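Local coordinates for uncharacterized protein MJ0690 (Methanocaldococcus jannaschii, PDB 3K32) that is uncharacterised but predicted to be a subunit of a tRNA methyltransferase, and probably binds ATP through a PP-loop of the HUP class, at residues R67-K72 with I87-K92. Residues are numbered along the deposited sequence; the frame is centred on the assembly and turned at random.
Sequences RKIVEK and IQYVHK
In Y89 the ring carbon CG stands anti to the backbone N (chi1 160°), and K72 CG is likewise anti (174°). The two side chains thereby meet between the helices, crossing at about a right angle. The K72 chain runs over one face of the Y89 ring. Its CD lies 3.7 Å from Y89 CZ and makes an off-centre CH-pi contact. Beyond CD the chain rises from the face. This leaves K72 NZ 6.0 Å from the Y89 ring centroid, nearly along the normal, so any cation-pi attraction is at most weak. At the ring edge, near its plane, the backbone O of I69 is 3.5 Å from Y89 CE2. Deeper in, I69 CG2 touches V90 CG1 at 4.0 Å and also meets Y89 CE2. Apolar contact therefore fills the buried side, and the lysine covers the ring on the exposed side. The segments run nearly antiparallel (165°), with axes 9.7 Å apart. They belong to helices 68-80 and 84-98, which form an antiparallel helical hairpin in the connection from edge strand 59-64 to strand 104-106 of the parallel sheet. Y89 also packs on M76, and I69 on T93 and I97. Helix 169-180 covers V70 and touches V90 through Y169.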
# COMPACT_ATOMS: atom_id res chain seq x y z
N ARG B 67 -5.44 -3.04 30.51
CA ARG B 67 -5.12 -4.47 30.42
C ARG B 67 -6.32 -5.34 30.03
O ARG B 67 -6.17 -6.49 29.65
CB ARG B 67 -4.54 -4.94 31.74
CG ARG B 67 -4.38 -6.45 31.85
CD ARG B 67 -4.12 -6.90 33.28
NE ARG B 67 -3.92 -8.35 33.31
CZ ARG B 67 -2.80 -8.96 33.68
NH1 ARG B 67 -1.75 -8.25 34.08
NH2 ARG B 67 -2.73 -10.28 33.64
N LYS B 68 -7.52 -4.78 30.13
CA LYS B 68 -8.74 -5.53 29.84
C LYS B 68 -8.84 -5.83 28.34
O LYS B 68 -9.52 -6.78 27.93
CB LYS B 68 -9.96 -4.74 30.29
CG LYS B 68 -10.12 -3.40 29.56
CD LYS B 68 -11.50 -3.24 28.95
CE LYS B 68 -12.13 -1.91 29.36
NZ LYS B 68 -12.30 -1.80 30.84
N ILE B 69 -8.18 -5.00 27.53
CA ILE B 69 -8.19 -5.22 26.10
C ILE B 69 -7.55 -6.56 25.79
O ILE B 69 -8.10 -7.34 25.01
CB ILE B 69 -7.45 -4.10 25.34
CG1 ILE B 69 -8.19 -2.77 25.51
CG2 ILE B 69 -7.36 -4.44 23.87
CD1 ILE B 69 -7.32 -1.59 25.31
N VAL B 70 -6.41 -6.85 26.42
CA VAL B 70 -5.75 -8.14 26.21
C VAL B 70 -6.40 -9.27 26.97
O VAL B 70 -6.40 -10.42 26.51
CB VAL B 70 -4.22 -8.09 26.51
CG1 VAL B 70 -3.48 -7.48 25.33
CG2 VAL B 70 -3.92 -7.35 27.84
N GLU B 71 -6.99 -8.96 28.12
CA GLU B 71 -7.73 -9.97 28.87
C GLU B 71 -8.79 -10.59 27.97
O GLU B 71 -8.98 -11.81 27.94
CB GLU B 71 -8.36 -9.38 30.14
CG GLU B 71 -7.35 -9.04 31.22
CD GLU B 71 -6.66 -10.27 31.80
OE1 GLU B 71 -7.15 -11.40 31.57
OE2 GLU B 71 -5.64 -10.12 32.51
N LYS B 72 -9.45 -9.74 27.19
CA LYS B 72 -10.49 -10.19 26.28
C LYS B 72 -9.90 -10.92 25.06
O LYS B 72 -10.47 -11.91 24.57
CB LYS B 72 -11.38 -9.02 25.85
CG LYS B 72 -12.37 -9.40 24.80
CD LYS B 72 -13.45 -8.36 24.65
CE LYS B 72 -14.61 -8.91 23.83
NZ LYS B 72 -15.13 -10.20 24.38
N ILE B 87 -6.55 -10.86 17.37
CA ILE B 87 -5.68 -9.81 16.89
C ILE B 87 -6.50 -8.69 16.27
O ILE B 87 -6.25 -7.52 16.55
CB ILE B 87 -4.65 -10.34 15.89
CG1 ILE B 87 -3.78 -11.42 16.54
CG2 ILE B 87 -3.76 -9.20 15.38
CD1 ILE B 87 -2.98 -10.91 17.73
N GLN B 88 -7.47 -9.05 15.43
CA GLN B 88 -8.36 -8.04 14.86
C GLN B 88 -8.91 -7.16 15.97
O GLN B 88 -8.76 -5.92 15.93
CB GLN B 88 -9.53 -8.69 14.09
CG GLN B 88 -9.31 -8.83 12.61
CD GLN B 88 -8.96 -7.51 11.93
OE1 GLN B 88 -7.79 -7.22 11.70
NE2 GLN B 88 -9.97 -6.69 11.62
N TYR B 89 -9.55 -7.79 16.96
CA TYR B 89 -10.23 -7.06 18.01
C TYR B 89 -9.30 -6.06 18.71
O TYR B 89 -9.69 -4.92 18.95
CB TYR B 89 -10.92 -7.98 19.04
CG TYR B 89 -11.17 -7.25 20.33
CD1 TYR B 89 -12.23 -6.36 20.46
CD2 TYR B 89 -10.30 -7.39 21.41
CE1 TYR B 89 -12.44 -5.64 21.64
CE2 TYR B 89 -10.50 -6.68 22.59
CZ TYR B 89 -11.56 -5.82 22.70
OH TYR B 89 -11.74 -5.13 23.88
N VAL B 90 -8.09 -6.50 19.06
CA VAL B 90 -7.14 -5.64 19.77
C VAL B 90 -6.74 -4.46 18.88
O VAL B 90 -6.87 -3.30 19.28
CB VAL B 90 -5.87 -6.40 20.19
CG1 VAL B 90 -4.87 -5.45 20.86
CG2 VAL B 90 -6.21 -7.57 21.10
N HIS B 91 -6.26 -4.75 17.68
CA HIS B 91 -5.76 -3.71 16.78
C HIS B 91 -6.82 -2.65 16.45
O HIS B 91 -6.55 -1.44 16.47
CB HIS B 91 -5.18 -4.34 15.50
CG HIS B 91 -4.47 -3.36 14.62
ND1 HIS B 91 -3.18 -2.93 14.88
CD2 HIS B 91 -4.86 -2.71 13.50
CE1 HIS B 91 -2.81 -2.08 13.94
NE2 HIS B 91 -3.81 -1.92 13.10
N LYS B 92 -8.04 -3.11 16.16
CA LYS B 92 -9.17 -2.21 15.99
C LYS B 92 -9.40 -1.33 17.22
O LYS B 92 -9.69 -0.15 17.11
CB LYS B 92 -10.44 -3.01 15.71
CG LYS B 92 -10.52 -3.56 14.31
CD LYS B 92 -11.86 -4.22 14.08
CE LYS B 92 -11.99 -4.74 12.67
NZ LYS B 92 -13.12 -5.71 12.55